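Local coordinates for Lmo0794 protein (Listeria monocytogenes, PDB 3EW7) that is of unknown function but has the Rossmann-type fold of NAD(P)-binding proteins and may be an NAD(P)-dependent oxidoreductase, at residues 82-85 against 86-89. The protein carries 3 engineered substitutions. Numbering follows the deposited sequence.
Sequences SLDH and LISV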
ATOM      1  N   SER A  82      -7.523  -0.640  10.156  1.00 51.66           N
ATOM      2  CA  SER A  82      -6.981   0.542   9.487  1.00 49.11           C
ATOM      3  C   SER A  82      -7.523   0.678   8.069  1.00 48.48           C
ATOM      4  O   SER A  82      -7.749   1.784   7.583  1.00 48.41           O
ATOM      5  CB  SER A  82      -5.453   0.480   9.446  1.00 48.23           C
ATOM      6  OG  SER A  82      -5.009  -0.753   8.911  1.00 44.52           O
ATOM      7  N   LEU A  83      -7.722  -0.446   7.396  1.00 46.88           N
ATOM      8  CA  LEU A  83      -8.248  -0.387   6.048  1.00 46.58           C
ATOM      9  C   LEU A  83      -9.676   0.130   6.124  1.00 46.47           C
ATOM     10  O   LEU A  83     -10.099   0.940   5.296  1.00 45.28           O
ATOM     11  CB  LEU A  83      -8.215  -1.766   5.381  1.00 45.61           C
ATOM     12  CG  LEU A  83      -8.805  -1.837   3.962  1.00 44.63           C
ATOM     13  CD1 LEU A  83      -8.183  -0.755   3.079  1.00 42.23           C
ATOM     14  CD2 LEU A  83      -8.567  -3.222   3.372  1.00 42.30           C
ATOM     15  N   ASP A  84     -10.420  -0.332   7.124  1.00 46.44           N
ATOM     16  CA  ASP A  84     -11.793   0.113   7.282  1.00 46.36           C
ATOM     17  C   ASP A  84     -11.809   1.632   7.345  1.00 46.79           C
ATOM     18  O   ASP A  84     -12.661   2.268   6.720  1.00 48.27           O
ATOM     19  CB  ASP A  84     -12.425  -0.485   8.539  1.00 45.33           C
ATOM     20  CG  ASP A  84     -12.875  -1.932   8.343  1.00 46.65           C
ATOM     21  OD1 ASP A  84     -12.851  -2.442   7.200  1.00 47.31           O
ATOM     22  OD2 ASP A  84     -13.268  -2.570   9.344  1.00 47.82           O
ATOM     23  N   HIS A  85     -10.861   2.216   8.078  1.00 44.56           N
ATOM     24  CA  HIS A  85     -10.782   3.667   8.187  1.00 43.45           C
ATOM     25  C   HIS A  85     -10.617   4.314   6.812  1.00 44.49           C
ATOM     26  O   HIS A  85     -11.325   5.261   6.476  1.00 44.53           O
ATOM     27  CB  HIS A  85      -9.615   4.083   9.079  1.00 41.59           C
ATOM     28  CG  HIS A  85      -9.335   5.555   9.053  1.00 42.36           C
ATOM     29  ND1 HIS A  85     -10.213   6.491   9.560  1.00 44.65           N
ATOM     30  CD2 HIS A  85      -8.292   6.257   8.551  1.00 42.92           C
ATOM     31  CE1 HIS A  85      -9.722   7.704   9.367  1.00 44.76           C
ATOM     32  NE2 HIS A  85      -8.557   7.590   8.756  1.00 42.79           N
ATOM     33  N   LEU A  86      -9.680   3.801   6.021  1.00 45.56           N
ATOM     34  CA  LEU A  86      -9.434   4.344   4.693  1.00 46.70           C
ATOM     35  C   LEU A  86     -10.658   4.197   3.803  1.00 48.12           C
ATOM     36  O   LEU A  86     -10.967   5.090   3.012  1.00 48.95           O
ATOM     37  CB  LEU A  86      -8.229   3.651   4.046  1.00 46.03           C
ATOM     38  CG  LEU A  86      -6.875   3.919   4.717  1.00 46.62           C
ATOM     39  CD1 LEU A  86      -5.767   3.184   3.984  1.00 44.12           C
ATOM     40  CD2 LEU A  86      -6.596   5.415   4.712  1.00 46.64           C
ATOM     41  N   ILE A  87     -11.355   3.073   3.943  1.00 48.60           N
ATOM     42  CA  ILE A  87     -12.547   2.813   3.155  1.00 48.04           C
ATOM     43  C   ILE A  87     -13.618   3.867   3.415  1.00 49.93           C
ATOM     44  O   ILE A  87     -14.199   4.397   2.471  1.00 51.86           O
ATOM     45  CB  ILE A  87     -13.111   1.401   3.451  1.00 47.71           C
ATOM     46  CG1 ILE A  87     -12.294   0.361   2.680  1.00 44.34           C
ATOM     47  CG2 ILE A  87     -14.605   1.323   3.085  1.00 46.15           C
ATOM     48  CD1 ILE A  87     -12.521  -1.068   3.139  0.50 44.25           C
ATOM     49  N   SER A  88     -13.877   4.193   4.676  1.00 50.09           N
ATOM     50  CA  SER A  88     -14.906   5.196   4.959  1.00 52.42           C
ATOM     51  C   SER A  88     -14.453   6.592   4.513  1.00 52.54           C
ATOM     52  O   SER A  88     -15.244   7.389   3.996  1.00 53.31           O
ATOM     53  CB  SER A  88     -15.265   5.215   6.455  1.00 53.07           C
ATOM     54  OG  SER A  88     -14.247   5.826   7.232  1.00 56.09           O
ATOM     55  N   VAL A  89     -13.176   6.881   4.711  1.00 51.10           N
ATOM     56  CA  VAL A  89     -12.629   8.166   4.337  1.00 49.81           C
ATOM     57  C   VAL A  89     -12.623   8.330   2.820  1.00 51.16           C
ATOM     58  O   VAL A  89     -12.833   9.426   2.299  1.00 51.04           O
ATOM     59  CB  VAL A  89     -11.195   8.313   4.888  1.00 49.20           C
ATOM     60  CG1 VAL A  89     -10.429   9.373   4.122  1.00 48.04           C
ATOM     61  CG2 VAL A  89     -11.255   8.674   6.355  1.00 46.68           C
TER
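Leu-86, Ile-87, Ser-88 and Val-89 each give their backbone N-H to the carbonyl oxygen four residues earlier, a run of i to i+4 alpha-helical bonds from Ser-82 O to Leu-86 N through His-85 O to Val-89 N, with Ile-87 N 2.8 Å from Leu-83 O. His-85 and Val-89 meet one turn apart. A chi1 of 170° sets CG of His-85 beside the carbonyl carbon and carries the imidazole toward the C-terminal turn, where methyl CG2 of Val-89 sits over one ring face, 3.9 Å from the centroid and 29° off the normal, a CH-pi contact. CE1 is the ring atom nearest to CG2 of Val-89, at 3.5 Å. Histidine suits this place because it offers a flat face to the valine while NE2 hydrogen-bonds to Leu-54 O in a neighbouring loop. Ser-88 turns its hydroxyl back along the helix: OG, one bond beyond CB and placed between the backbone N and the carbonyl carbon (chi1 74°), donates to His-85 O at 3.1 Å, tilted out of the carbonyl plane. The same oxygen takes the N-H of Val-89. On another side, Leu-83 and Ile-87 bring CG and CD1 to 3.9 Å. These branched apolar residues suit a buried face. Leu-83 and Leu-86 seat the crossover helix of this beta-alpha-beta unit on strands 64-67 and 97-101, both touching Asp-67 and Leu-98, while Ile-87, on Leu-141, and Asp-84, through a hydrogen bond from OD1 to His-140 ND1, join it to helix 131-142. As for His-85, the bond at NE2 and the methyl over its face together probably restrict how the imidazole can turn, so that it ties the helix to the loop in a defined orientation.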